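Local coordinates for Ets DNA-binding protein pokkuri (Drosophila melanogaster, PDB 1SV0), which represses transcription as an ETS-family DNA-binding factor that opposes Ras-driven photoreceptor development, its SAM domain here bound to that of Mae, at residues A[11-16]-A[70-75]; A[16-21]-A[44-49]; A[29-34]-A[63-68]. The protein carries 1 engineered substitution. All coordinates share one frame; numbering follows the deposited sequence.

The three contacts illustrate how a small helical domain is closed from several directions. Interactions 1 and 2 have centres about 7 Å apart and meet around one ring: Trp-13 CZ3 lies 3.4 Å from Phe-21 CG, and Leu-72 CD2 lies 3.5 Å from Phe-21 CE1. The same ring reaches interaction 3, where Phe-21 CZ is 4.1 Å from Val-68 CG1. Interactions 1 and 3 share helix 62-77 but lie about 15 Å apart, centre to centre, on opposite sides of the chain's centre. Among the three, interaction 3 is the contact touched by the Mae chain, so the packing inside the domain continues there into the complex.

Interaction 1: residues A[11-16]-A[70-75]; sequences RLWSRE and QMLIIE
Trp-13 against Leu-72 and Arg-11 against Ile-73 join the chain entering the SAM domain's helix 15-28 to the C-terminal helix 62-77. Together the pairs bury about 150 Å², and the two halves differ in character. The inner half is apolar and enclosed. The buried indole of Trp-13 crosses the Leu-72 side chain at about a right angle, and the methyl Leu-72 CD2 sits 3.9 Å from Trp-13 CH2, the far corner of the benzo ring. The tryptophan side chain sets out toward helix 62-77, and a chi1 of -70° lays the indole beside its own backbone N, while its NE1 is satisfied by the backbone oxygen of Pro-7.

Just beyond, Ser-14 starts helix 15-28 as its N-cap. Its OG caps the backbone N of Asp-17, and Asp-17 OD2 returns a bond to Ser-14 N, which makes a capping box.

The outer half, though larger and closer, lies at the partly exposed border. Arg-11 leaves the backbone alongside the helix. A bend at chi3 (-81°) swings the guanidinium across Ile-73, whose CG2 approaches the edge of the group near its plane. The charge is met by a salt bridge from NH2 to Asp-9, and the meeting with Ile-73 is van der Waals contact. Arg-11 NE is 3.6 Å from Ile-73 CG2, and Arg-11 NH2 is 4.1 Å from that same methyl.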
ATOM      1  N   ARG A  11       7.265  -0.218  18.964  1.00 42.15           N
ATOM      2  CA  ARG A  11       6.811   0.459  20.169  1.00 42.86           C
ATOM      3  C   ARG A  11       7.958   1.139  20.908  1.00 42.25           C
ATOM      4  O   ARG A  11       7.729   1.975  21.780  1.00 43.43           O
ATOM      5  CB  ARG A  11       6.105  -0.535  21.090  1.00 45.68           C
ATOM      6  CG  ARG A  11       4.735  -0.959  20.590  1.00 47.22           C
ATOM      7  CD  ARG A  11       4.147  -2.053  21.461  1.00 49.08           C
ATOM      8  NE  ARG A  11       4.683  -3.369  21.126  1.00 51.29           N
ATOM      9  CZ  ARG A  11       5.238  -4.197  22.005  1.00 54.08           C
ATOM     10  NH1 ARG A  11       5.336  -3.842  23.280  1.00 55.44           N
ATOM     11  NH2 ARG A  11       5.681  -5.386  21.611  1.00 53.96           N
ATOM     12  N   LEU A  12       9.190   0.790  20.554  1.00 41.60           N
ATOM     13  CA  LEU A  12      10.358   1.380  21.199  1.00 40.74           C
ATOM     14  C   LEU A  12      11.020   2.456  20.336  1.00 39.78           C
ATOM     15  O   LEU A  12      12.040   3.025  20.717  1.00 39.67           O
ATOM     16  CB  LEU A  12      11.378   0.289  21.531  1.00 42.35           C
ATOM     17  CG  LEU A  12      10.864  -0.866  22.398  1.00 45.24           C
ATOM     18  CD1 LEU A  12      11.996  -1.836  22.681  1.00 45.93           C
ATOM     19  CD2 LEU A  12      10.294  -0.328  23.701  1.00 46.60           C
ATOM     20  N   TRP A  13      10.436   2.744  19.179  1.00 36.33           N
ATOM     21  CA  TRP A  13      11.009   3.745  18.285  1.00 35.75           C
ATOM     22  C   TRP A  13      11.007   5.159  18.831  1.00 34.52           C
ATOM     23  O   TRP A  13      10.069   5.579  19.506  1.00 33.88           O
ATOM     24  CB  TRP A  13      10.277   3.756  16.934  1.00 32.99           C
ATOM     25  CG  TRP A  13      10.521   2.544  16.101  1.00 33.50           C
ATOM     26  CD1 TRP A  13      11.484   1.595  16.295  1.00 33.18           C
ATOM     27  CD2 TRP A  13       9.819   2.167  14.910  1.00 32.04           C
ATOM     28  NE1 TRP A  13      11.426   0.649  15.299  1.00 33.13           N
ATOM     29  CE2 TRP A  13      10.414   0.979  14.434  1.00 31.68           C
ATOM     30  CE3 TRP A  13       8.745   2.720  14.198  1.00 32.18           C
ATOM     31  CZ2 TRP A  13       9.975   0.333  13.275  1.00 31.00           C
ATOM     32  CZ3 TRP A  13       8.304   2.071  13.040  1.00 32.03           C
ATOM     33  CH2 TRP A  13       8.922   0.893  12.594  1.00 31.54           C
ATOM     34  N   SER A  14      12.071   5.893  18.526  1.00 34.61           N
ATOM     35  CA  SER A  14      12.188   7.290  18.929  1.00 35.85           C
ATOM     36  C   SER A  14      11.390   8.062  17.876  1.00 36.45           C
ATOM     37  O   SER A  14      10.882   7.459  16.928  1.00 33.87           O
ATOM     38  CB  SER A  14      13.653   7.727  18.875  1.00 36.61           C
ATOM     39  OG  SER A  14      14.142   7.667  17.539  1.00 36.18           O
ATOM     40  N   ARG A  15      11.275   9.379  18.028  1.00 37.17           N
ATOM     41  CA  ARG A  15      10.550  10.171  17.037  1.00 37.42           C
ATOM     42  C   ARG A  15      11.265  10.092  15.688  1.00 37.21           C
ATOM     43  O   ARG A  15      10.622   9.963  14.641  1.00 32.99           O
ATOM     44  CB  ARG A  15      10.449  11.642  17.458  1.00 40.78           C
ATOM     45  CG  ARG A  15       9.369  11.931  18.488  1.00 45.99           C
ATOM     46  CD  ARG A  15       9.176  13.432  18.669  1.00 50.06           C
ATOM     47  NE  ARG A  15       7.984  13.745  19.459  1.00 53.66           N
ATOM     48  CZ  ARG A  15       7.510  14.975  19.643  1.00 55.85           C
ATOM     49  NH1 ARG A  15       8.127  16.017  19.098  1.00 56.39           N
ATOM     50  NH2 ARG A  15       6.411  15.163  20.365  1.00 57.46           N
ATOM     51  N   GLU A  16      12.594  10.173  15.711  1.00 35.79           N
ATOM     52  CA  GLU A  16      13.338  10.115  14.467  1.00 36.09           C
ATOM     53  C   GLU A  16      13.258   8.731  13.832  1.00 34.49           C
ATOM     54  O   GLU A  16      13.308   8.616  12.609  1.00 34.77           O
ATOM     55  CB  GLU A  16      14.799  10.525  14.672  1.00 39.77           C
ATOM     56  CG  GLU A  16      15.595  10.579  13.354  1.00 44.43           C
ATOM     57  CD  GLU A  16      14.848  11.302  12.220  1.00 47.95           C
ATOM     58  OE1 GLU A  16      14.491  12.493  12.396  1.00 49.47           O
ATOM     59  OE2 GLU A  16      14.623  10.679  11.151  1.00 42.65           O
ATOM     60  N   GLN A  70       1.450  -2.741  12.266  1.00 33.19           N
ATOM     61  CA  GLN A  70       0.911  -3.793  13.131  1.00 36.65           C
ATOM     62  C   GLN A  70       1.687  -5.095  12.892  1.00 38.10           C
ATOM     63  O   GLN A  70       2.016  -5.821  13.832  1.00 36.69           O
ATOM     64  CB  GLN A  70      -0.572  -4.027  12.828  1.00 38.41           C
ATOM     65  CG  GLN A  70      -1.597  -3.242  13.661  1.00 42.16           C
ATOM     66  CD  GLN A  70      -1.022  -2.092  14.476  1.00 42.65           C
ATOM     67  OE1 GLN A  70      -0.716  -2.250  15.657  1.00 42.71           O
ATOM     68  NE2 GLN A  70      -0.880  -0.929  13.847  1.00 42.83           N
ATOM     69  N   MET A  71       1.980  -5.387  11.629  1.00 38.39           N
ATOM     70  CA  MET A  71       2.720  -6.601  11.293  1.00 39.72           C
ATOM     71  C   MET A  71       4.127  -6.603  11.867  1.00 38.72           C
ATOM     72  O   MET A  71       4.611  -7.642  12.314  1.00 36.51           O
ATOM     73  CB  MET A  71       2.777  -6.795   9.781  1.00 42.55           C
ATOM     74  CG  MET A  71       1.448  -7.220   9.194  1.00 49.09           C
ATOM     75  SD  MET A  71       0.780  -8.603  10.144  1.00 56.40           S
ATOM     76  CE  MET A  71       1.681  -9.993   9.398  1.00 55.07           C
ATOM     77  N   LEU A  72       4.781  -5.443  11.859  1.00 36.87           N
ATOM     78  CA  LEU A  72       6.128  -5.329  12.404  1.00 39.53           C
ATOM     79  C   LEU A  72       6.115  -5.641  13.896  1.00 40.40           C
ATOM     80  O   LEU A  72       7.069  -6.215  14.428  1.00 40.41           O
ATOM     81  CB  LEU A  72       6.685  -3.920  12.167  1.00 41.02           C
ATOM     82  CG  LEU A  72       7.352  -3.638  10.808  1.00 43.61           C
ATOM     83  CD1 LEU A  72       6.570  -4.284   9.684  1.00 46.23           C
ATOM     84  CD2 LEU A  72       7.459  -2.137  10.593  1.00 42.55           C
ATOM     85  N   ILE A  73       5.036  -5.255  14.573  1.00 40.86           N
ATOM     86  CA  ILE A  73       4.911  -5.519  16.004  1.00 42.63           C
ATOM     87  C   ILE A  73       4.751  -7.021  16.216  1.00 44.01           C
ATOM     88  O   ILE A  73       5.486  -7.626  16.994  1.00 43.10           O
ATOM     89  CB  ILE A  73       3.705  -4.790  16.612  1.00 41.47           C
ATOM     90  CG1 ILE A  73       3.834  -3.284  16.358  1.00 41.38           C
ATOM     91  CG2 ILE A  73       3.640  -5.061  18.112  1.00 42.84           C
ATOM     92  CD1 ILE A  73       2.644  -2.462  16.831  1.00 40.52           C
ATOM     93  N   ILE A  74       3.792  -7.618  15.515  1.00 47.07           N
ATOM     94  CA  ILE A  74       3.559  -9.060  15.604  1.00 49.93           C
ATOM     95  C   ILE A  74       4.921  -9.728  15.444  1.00 52.36           C
ATOM     96  O   ILE A  74       5.322 -10.563  16.252  1.00 52.15           O
ATOM     97  CB  ILE A  74       2.657  -9.570  14.450  1.00 49.46           C
ATOM     98  CG1 ILE A  74       1.333  -8.798  14.417  1.00 50.81           C
ATOM     99  CG2 ILE A  74       2.413 -11.056  14.602  1.00 47.24           C
ATOM    100  CD1 ILE A  74       0.481  -8.965  15.639  1.00 52.02           C
ATOM    101  N   GLU A  75       5.626  -9.323  14.392  1.00 55.56           N
ATOM    102  CA  GLU A  75       6.942  -9.854  14.060  1.00 58.71           C
ATOM    103  C   GLU A  75       7.999  -9.700  15.139  1.00 59.58           C
ATOM    104  O   GLU A  75       8.788 -10.617  15.358  1.00 60.49           O
ATOM    105  CB  GLU A  75       7.449  -9.214  12.768  1.00 61.03           C
ATOM    106  CG  GLU A  75       7.628 -10.206  11.646  1.00 64.29           C
ATOM    107  CD  GLU A  75       6.441 -11.140  11.528  1.00 67.88           C
ATOM    108  OE1 GLU A  75       5.303 -10.642  11.373  1.00 68.98           O
ATOM    109  OE2 GLU A  75       6.645 -12.372  11.594  1.00 69.10           O
TER

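Interaction 2: residues A[16-21]-A[44-49]; sequences EDVLVF and KRLCLL. Engineered in segment 44-49: Arg-45 (natural residue Ala).
Helix 15-28 and the short helix 43-46 of the SAM core meet where Val-18 and Phe-21 face Leu-46. The two residues on the longer helix are three apart, so both look out from the same side of it, and all three side chains are buried. Leu-46 contributes the largest share of the 127 Å² hidden between the segments.

A single methyl does most of the touching. Leu-46 extends with CG anti to the backbone N (chi1 -178°), which carries CD2 in between the branches of its valine partner: Leu-46 CD2 lies 4.0 Å from Val-18 CG1 and 4.1 Å from Val-18 CG2. The side chains run antiparallel past one another, and the leucine methyl sits almost equally far from both branches. That same methyl comes obliquely to the aromatic ring, 4.3 Å from Phe-21 CD2. Leu-69 of helix 62-77 and Phe-54 of helix 51-57 also pack on Leu-46.

Immediately afterwards the chain leaves this packing through a type I beta turn, closed by Leu-49 N to Leu-46 O at 3.2 Å. The engineered Arg-45 stands on the exposed side, its guanidinium close to the like charge of Arg-57. With helices 15-28, 43-46, 51-57 and 62-77 all meeting at Leu-46, the contact belongs to the interior of the compact, all-helical bundle of the SAM/Pointed domain.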
ATOM      1  N   GLU A  16      12.594  10.173  15.711  1.00 35.79           N
ATOM      2  CA  GLU A  16      13.338  10.115  14.467  1.00 36.09           C
ATOM      3  C   GLU A  16      13.258   8.731  13.832  1.00 34.49           C
ATOM      4  O   GLU A  16      13.308   8.616  12.609  1.00 34.77           O
ATOM      5  CB  GLU A  16      14.799  10.525  14.672  1.00 39.77           C
ATOM      6  CG  GLU A  16      15.595  10.579  13.354  1.00 44.43           C
ATOM      7  CD  GLU A  16      14.848  11.302  12.220  1.00 47.95           C
ATOM      8  OE1 GLU A  16      14.491  12.493  12.396  1.00 49.47           O
ATOM      9  OE2 GLU A  16      14.623  10.679  11.151  1.00 42.65           O
ATOM     10  N   ASP A  17      13.131   7.685  14.648  1.00 33.38           N
ATOM     11  CA  ASP A  17      13.005   6.324  14.112  1.00 32.93           C
ATOM     12  C   ASP A  17      11.685   6.277  13.348  1.00 31.14           C
ATOM     13  O   ASP A  17      11.602   5.706  12.262  1.00 30.76           O
ATOM     14  CB  ASP A  17      12.942   5.263  15.221  1.00 34.74           C
ATOM     15  CG  ASP A  17      14.264   5.081  15.957  1.00 39.51           C
ATOM     16  OD1 ASP A  17      15.331   5.180  15.313  1.00 37.43           O
ATOM     17  OD2 ASP A  17      14.228   4.814  17.182  1.00 40.14           O
ATOM     18  N   VAL A  18      10.656   6.883  13.937  1.00 29.15           N
ATOM     19  CA  VAL A  18       9.334   6.923  13.330  1.00 29.06           C
ATOM     20  C   VAL A  18       9.382   7.616  11.968  1.00 27.26           C
ATOM     21  O   VAL A  18       8.746   7.165  11.015  1.00 27.69           O
ATOM     22  CB  VAL A  18       8.313   7.651  14.258  1.00 28.56           C
ATOM     23  CG1 VAL A  18       7.053   8.025  13.488  1.00 24.68           C
ATOM     24  CG2 VAL A  18       7.940   6.738  15.424  1.00 29.57           C
ATOM     25  N   LEU A  19      10.146   8.697  11.862  1.00 28.33           N
ATOM     26  CA  LEU A  19      10.225   9.408  10.591  1.00 27.92           C
ATOM     27  C   LEU A  19      10.951   8.584   9.532  1.00 27.18           C
ATOM     28  O   LEU A  19      10.567   8.598   8.367  1.00 26.95           O
ATOM     29  CB  LEU A  19      10.915  10.762  10.767  1.00 30.00           C
ATOM     30  CG  LEU A  19      10.209  11.750  11.709  1.00 34.45           C
ATOM     31  CD1 LEU A  19      10.990  13.059  11.741  1.00 36.41           C
ATOM     32  CD2 LEU A  19       8.784  12.000  11.247  1.00 33.87           C
ATOM     33  N   VAL A  20      12.011   7.889   9.939  1.00 28.44           N
ATOM     34  CA  VAL A  20      12.783   7.050   9.021  1.00 28.69           C
ATOM     35  C   VAL A  20      11.854   5.993   8.438  1.00 26.75           C
ATOM     36  O   VAL A  20      11.823   5.778   7.227  1.00 26.42           O
ATOM     37  CB  VAL A  20      13.957   6.358   9.751  1.00 28.86           C
ATOM     38  CG1 VAL A  20      14.487   5.189   8.924  1.00 29.72           C
ATOM     39  CG2 VAL A  20      15.068   7.372  10.004  1.00 29.45           C
ATOM     40  N   PHE A  21      11.088   5.352   9.313  1.00 26.68           N
ATOM     41  CA  PHE A  21      10.133   4.329   8.905  1.00 26.23           C
ATOM     42  C   PHE A  21       9.155   4.876   7.871  1.00 26.41           C
ATOM     43  O   PHE A  21       8.929   4.257   6.831  1.00 26.73           O
ATOM     44  CB  PHE A  21       9.337   3.828  10.105  1.00 25.91           C
ATOM     45  CG  PHE A  21       8.166   2.980   9.728  1.00 28.52           C
ATOM     46  CD1 PHE A  21       8.359   1.713   9.193  1.00 29.17           C
ATOM     47  CD2 PHE A  21       6.863   3.450   9.894  1.00 26.84           C
ATOM     48  CE1 PHE A  21       7.270   0.922   8.821  1.00 30.45           C
ATOM     49  CE2 PHE A  21       5.769   2.667   9.524  1.00 28.39           C
ATOM     50  CZ  PHE A  21       5.973   1.399   8.992  1.00 28.30           C
ATOM     51  N   LYS A  44       5.815   4.494  20.515  1.00 39.73           N
ATOM     52  CA  LYS A  44       4.727   4.127  21.413  1.00 40.73           C
ATOM     53  C   LYS A  44       3.391   4.665  20.920  1.00 40.32           C
ATOM     54  O   LYS A  44       2.409   3.931  20.842  1.00 39.23           O
ATOM     55  CB  LYS A  44       5.008   4.662  22.820  1.00 43.02           C
ATOM     56  CG  LYS A  44       4.043   4.173  23.895  1.00 48.61           C
ATOM     57  CD  LYS A  44       4.528   4.610  25.280  1.00 51.20           C
ATOM     58  CE  LYS A  44       3.700   3.991  26.398  1.00 53.87           C
ATOM     59  NZ  LYS A  44       4.304   4.251  27.747  1.00 56.17           N
ATOM     60  N   ARG A  45       3.356   5.950  20.581  1.00 39.60           N
ATOM     61  CA  ARG A  45       2.118   6.561  20.120  1.00 40.09           C
ATOM     62  C   ARG A  45       1.777   6.176  18.681  1.00 38.10           C
ATOM     63  O   ARG A  45       0.605   5.980  18.350  1.00 36.46           O
ATOM     64  CB  ARG A  45       2.197   8.087  20.247  1.00 43.23           C
ATOM     65  CG  ARG A  45       0.868   8.779  20.038  1.00 46.40           C
ATOM     66  CD  ARG A  45       1.041  10.282  19.863  1.00 51.40           C
ATOM     67  NE  ARG A  45      -0.167  10.891  19.313  1.00 52.10           N
ATOM     68  CZ  ARG A  45      -0.211  12.092  18.747  1.00 53.82           C
ATOM     69  NH1 ARG A  45       0.893  12.827  18.654  1.00 54.69           N
ATOM     70  NH2 ARG A  45      -1.356  12.557  18.266  1.00 53.20           N
ATOM     71  N   LEU A  46       2.788   6.067  17.821  1.00 36.81           N
ATOM     72  CA  LEU A  46       2.528   5.687  16.434  1.00 33.98           C
ATOM     73  C   LEU A  46       1.762   4.372  16.444  1.00 34.94           C
ATOM     74  O   LEU A  46       0.772   4.208  15.732  1.00 34.07           O
ATOM     75  CB  LEU A  46       3.833   5.485  15.648  1.00 32.78           C
ATOM     76  CG  LEU A  46       3.648   5.118  14.161  1.00 29.88           C
ATOM     77  CD1 LEU A  46       3.131   6.332  13.404  1.00 31.09           C
ATOM     78  CD2 LEU A  46       4.961   4.646  13.553  1.00 29.92           C
ATOM     79  N   CYS A  47       2.219   3.442  17.276  1.00 35.51           N
ATOM     80  CA  CYS A  47       1.601   2.128  17.357  1.00 39.95           C
ATOM     81  C   CYS A  47       0.202   2.109  17.962  1.00 40.44           C
ATOM     82  O   CYS A  47      -0.473   1.089  17.916  1.00 40.59           O
ATOM     83  CB  CYS A  47       2.519   1.169  18.122  1.00 38.23           C
ATOM     84  SG  CYS A  47       4.049   0.788  17.245  1.00 39.22           S
ATOM     85  N   LEU A  48      -0.229   3.235  18.523  1.00 41.99           N
ATOM     86  CA  LEU A  48      -1.556   3.317  19.121  1.00 43.68           C
ATOM     87  C   LEU A  48      -2.568   3.933  18.166  1.00 43.49           C
ATOM     88  O   LEU A  48      -3.768   3.920  18.435  1.00 43.72           O
ATOM     89  CB  LEU A  48      -1.509   4.113  20.435  1.00 44.40           C
ATOM     90  CG  LEU A  48      -1.223   3.277  21.693  1.00 47.03           C
ATOM     91  CD1 LEU A  48      -0.009   2.408  21.462  1.00 48.36           C
ATOM     92  CD2 LEU A  48      -1.014   4.183  22.902  1.00 47.41           C
ATOM     93  N   LEU A  49      -2.090   4.470  17.047  1.00 42.00           N
ATOM     94  CA  LEU A  49      -2.995   5.067  16.069  1.00 40.56           C
ATOM     95  C   LEU A  49      -3.900   3.991  15.492  1.00 39.95           C
ATOM     96  O   LEU A  49      -3.436   2.913  15.126  1.00 40.00           O
ATOM     97  CB  LEU A  49      -2.217   5.733  14.929  1.00 38.81           C
ATOM     98  CG  LEU A  49      -1.414   6.991  15.266  1.00 40.42           C
ATOM     99  CD1 LEU A  49      -0.815   7.564  13.985  1.00 40.08           C
ATOM    100  CD2 LEU A  49      -2.320   8.019  15.941  1.00 39.31           C
TER

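Interaction 3: residues A[29-34]-A[63-68]; sequences FDLPKL and DVLHNV
Phe-29 and Leu-31 of segment 29-34 pack on Leu-65 and Val-68, joining the loop between helices 15-28 and 43-46 of the SAM bundle to helix 62-77. The chain changes direction at Asp-30, which takes a positive phi (57°) in a Schellman motif, and Leu-31, like Phe-29, points toward helix 62-77.

The helical segment begins with Asp-63, which plays no part in the apolar packing. Its OD2 makes a short but weak, strongly bent bond to Val-64 N, 2.7 Å long with an angle of 121°, while OD1 forms a salt bridge with Arg-60 of the neighbouring Mae chain. Val-64 is buried and points toward the loop. Leu-65 makes the closest approach. It leaves the helix obliquely to the partner segment, yet its extended end (chi2 178°) meets Leu-31 tip to tip, with Leu-65 CD2 3.7 Å from Leu-31 CD1. On another side of the helix, Asn-67 OD1 accepts a hydrogen bond from Arg-51. One helical turn after Val-64 comes Val-68, whose CG2 methyl approaches the phenyl group obliquely, 3.9 Å from Phe-29 CZ and 4.0 Å from Phe-29 CE1. Here valine and phenylalanine lie alongside each other, pointing in opposing directions.

Mae covers the same region: its Pro-43 packs on Leu-31, its Leu-51 on Val-68, and its Arg-16 N is hydrogen-bonded to Asp-30 OD2. No hydrogen bond links the two segments themselves. Loop and helix are therefore held together across this contact by hydrocarbon packing alone, and the same surface adds both apolar packing and polar bonds to Mae.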
ATOM      1  N   PHE A  29       6.618   1.983  -1.071  1.00 27.83           N
ATOM      2  CA  PHE A  29       5.280   1.783  -1.597  1.00 28.50           C
ATOM      3  C   PHE A  29       4.880   2.821  -2.645  1.00 27.42           C
ATOM      4  O   PHE A  29       3.772   2.786  -3.149  1.00 28.60           O
ATOM      5  CB  PHE A  29       4.288   1.770  -0.432  1.00 26.37           C
ATOM      6  CG  PHE A  29       4.522   0.648   0.535  1.00 30.45           C
ATOM      7  CD1 PHE A  29       4.599   0.889   1.900  1.00 32.05           C
ATOM      8  CD2 PHE A  29       4.684  -0.657   0.076  1.00 32.05           C
ATOM      9  CE1 PHE A  29       4.831  -0.146   2.791  1.00 34.85           C
ATOM     10  CE2 PHE A  29       4.917  -1.702   0.962  1.00 34.09           C
ATOM     11  CZ  PHE A  29       4.994  -1.447   2.323  1.00 33.96           C
ATOM     12  N   ASP A  30       5.793   3.735  -2.968  1.00 29.28           N
ATOM     13  CA  ASP A  30       5.536   4.775  -3.969  1.00 29.43           C
ATOM     14  C   ASP A  30       4.300   5.588  -3.575  1.00 31.22           C
ATOM     15  O   ASP A  30       3.390   5.799  -4.385  1.00 29.83           O
ATOM     16  CB  ASP A  30       5.324   4.136  -5.353  1.00 29.97           C
ATOM     17  CG  ASP A  30       5.600   5.103  -6.508  1.00 33.42           C
ATOM     18  OD1 ASP A  30       5.777   6.312  -6.257  1.00 34.00           O
ATOM     19  OD2 ASP A  30       5.636   4.650  -7.677  1.00 30.75           O
ATOM     20  N   LEU A  31       4.273   6.037  -2.325  1.00 31.12           N
ATOM     21  CA  LEU A  31       3.159   6.831  -1.811  1.00 33.91           C
ATOM     22  C   LEU A  31       3.329   8.313  -2.140  1.00 36.46           C
ATOM     23  O   LEU A  31       4.433   8.776  -2.410  1.00 34.27           O
ATOM     24  CB  LEU A  31       3.064   6.671  -0.298  1.00 31.78           C
ATOM     25  CG  LEU A  31       2.994   5.238   0.232  1.00 34.87           C
ATOM     26  CD1 LEU A  31       2.920   5.290   1.750  1.00 34.44           C
ATOM     27  CD2 LEU A  31       1.786   4.507  -0.350  1.00 28.52           C
ATOM     28  N   PRO A  32       2.231   9.082  -2.121  1.00 39.68           N
ATOM     29  CA  PRO A  32       2.384  10.506  -2.427  1.00 42.12           C
ATOM     30  C   PRO A  32       3.041  11.198  -1.232  1.00 41.79           C
ATOM     31  O   PRO A  32       3.097  10.635  -0.140  1.00 41.38           O
ATOM     32  CB  PRO A  32       0.947  10.958  -2.665  1.00 43.15           C
ATOM     33  CG  PRO A  32       0.184  10.119  -1.678  1.00 44.71           C
ATOM     34  CD  PRO A  32       0.826   8.746  -1.826  1.00 41.66           C
ATOM     35  N   LYS A  33       3.546  12.408  -1.445  1.00 42.87           N
ATOM     36  CA  LYS A  33       4.204  13.158  -0.381  1.00 43.43           C
ATOM     37  C   LYS A  33       3.413  13.063   0.912  1.00 41.48           C
ATOM     38  O   LYS A  33       2.213  13.315   0.938  1.00 40.10           O
ATOM     39  CB  LYS A  33       4.356  14.623  -0.796  1.00 46.36           C
ATOM     40  CG  LYS A  33       5.099  14.806  -2.120  1.00 51.59           C
ATOM     41  CD  LYS A  33       5.304  16.277  -2.464  1.00 53.67           C
ATOM     42  CE  LYS A  33       6.048  16.436  -3.785  1.00 55.92           C
ATOM     43  NZ  LYS A  33       6.219  17.871  -4.162  1.00 57.56           N
ATOM     44  N   LEU A  34       4.088  12.689   1.989  1.00 41.50           N
ATOM     45  CA  LEU A  34       3.439  12.557   3.289  1.00 42.69           C
ATOM     46  C   LEU A  34       3.625  13.857   4.079  1.00 42.11           C
ATOM     47  O   LEU A  34       4.649  14.522   3.940  1.00 42.18           O
ATOM     48  CB  LEU A  34       4.072  11.384   4.040  1.00 44.31           C
ATOM     49  CG  LEU A  34       3.278  10.608   5.087  1.00 45.55           C
ATOM     50  CD1 LEU A  34       2.003  10.057   4.475  1.00 44.91           C
ATOM     51  CD2 LEU A  34       4.138   9.471   5.618  1.00 46.46           C
ATOM     52  N   ASP A  63      -4.385   2.858   5.627  1.00 29.32           N
ATOM     53  CA  ASP A  63      -4.672   1.507   6.087  1.00 31.25           C
ATOM     54  C   ASP A  63      -3.518   0.555   5.803  1.00 31.58           C
ATOM     55  O   ASP A  63      -3.233  -0.328   6.609  1.00 30.76           O
ATOM     56  CB  ASP A  63      -5.981   0.975   5.481  1.00 32.94           C
ATOM     57  CG  ASP A  63      -6.021   1.054   3.954  1.00 34.84           C
ATOM     58  OD1 ASP A  63      -7.057   0.649   3.387  1.00 36.21           O
ATOM     59  OD2 ASP A  63      -5.045   1.512   3.318  1.00 35.17           O
ATOM     60  N   VAL A  64      -2.849   0.739   4.668  1.00 30.31           N
ATOM     61  CA  VAL A  64      -1.701  -0.095   4.332  1.00 29.99           C
ATOM     62  C   VAL A  64      -0.596   0.146   5.369  1.00 28.18           C
ATOM     63  O   VAL A  64      -0.062  -0.797   5.950  1.00 27.77           O
ATOM     64  CB  VAL A  64      -1.134   0.244   2.935  1.00 30.09           C
ATOM     65  CG1 VAL A  64       0.182  -0.508   2.708  1.00 30.22           C
ATOM     66  CG2 VAL A  64      -2.147  -0.126   1.862  1.00 33.76           C
ATOM     67  N   LEU A  65      -0.260   1.413   5.596  1.00 28.12           N
ATOM     68  CA  LEU A  65       0.783   1.766   6.565  1.00 28.96           C
ATOM     69  C   LEU A  65       0.473   1.186   7.935  1.00 28.09           C
ATOM     70  O   LEU A  65       1.349   0.636   8.601  1.00 29.59           O
ATOM     71  CB  LEU A  65       0.916   3.288   6.693  1.00 30.79           C
ATOM     72  CG  LEU A  65       1.397   4.040   5.455  1.00 35.85           C
ATOM     73  CD1 LEU A  65       1.424   5.535   5.755  1.00 37.00           C
ATOM     74  CD2 LEU A  65       2.791   3.537   5.059  1.00 36.30           C
ATOM     75  N   HIS A  66      -0.776   1.326   8.359  1.00 28.20           N
ATOM     76  CA  HIS A  66      -1.198   0.806   9.652  1.00 30.82           C
ATOM     77  C   HIS A  66      -0.956  -0.697   9.716  1.00 30.76           C
ATOM     78  O   HIS A  66      -0.358  -1.201  10.664  1.00 29.38           O
ATOM     79  CB  HIS A  66      -2.681   1.112   9.883  1.00 30.86           C
ATOM     80  CG  HIS A  66      -3.240   0.510  11.133  1.00 32.80           C
ATOM     81  ND1 HIS A  66      -3.885  -0.707  11.150  1.00 33.01           N
ATOM     82  CD2 HIS A  66      -3.268   0.969  12.406  1.00 34.52           C
ATOM     83  CE1 HIS A  66      -4.291  -0.971  12.379  1.00 32.97           C
ATOM     84  NE2 HIS A  66      -3.929   0.030  13.161  1.00 34.80           N
ATOM     85  N   ASN A  67      -1.410  -1.414   8.696  1.00 32.25           N
ATOM     86  CA  ASN A  67      -1.227  -2.856   8.692  1.00 35.20           C
ATOM     87  C   ASN A  67       0.238  -3.254   8.702  1.00 34.31           C
ATOM     88  O   ASN A  67       0.620  -4.198   9.396  1.00 34.97           O
ATOM     89  CB  ASN A  67      -1.962  -3.482   7.511  1.00 36.66           C
ATOM     90  CG  ASN A  67      -3.462  -3.398   7.675  1.00 41.70           C
ATOM     91  OD1 ASN A  67      -3.967  -3.477   8.795  1.00 45.15           O
ATOM     92  ND2 ASN A  67      -4.185  -3.244   6.571  1.00 42.23           N
ATOM     93  N   VAL A  68       1.066  -2.532   7.955  1.00 33.34           N
ATOM     94  CA  VAL A  68       2.485  -2.853   7.939  1.00 33.28           C
ATOM     95  C   VAL A  68       3.050  -2.692   9.345  1.00 32.88           C
ATOM     96  O   VAL A  68       3.776  -3.559   9.839  1.00 30.11           O
ATOM     97  CB  VAL A  68       3.270  -1.932   6.990  1.00 32.93           C
ATOM     98  CG1 VAL A  68       4.763  -2.132   7.201  1.00 32.66           C
ATOM     99  CG2 VAL A  68       2.900  -2.246   5.550  1.00 32.68           C
TER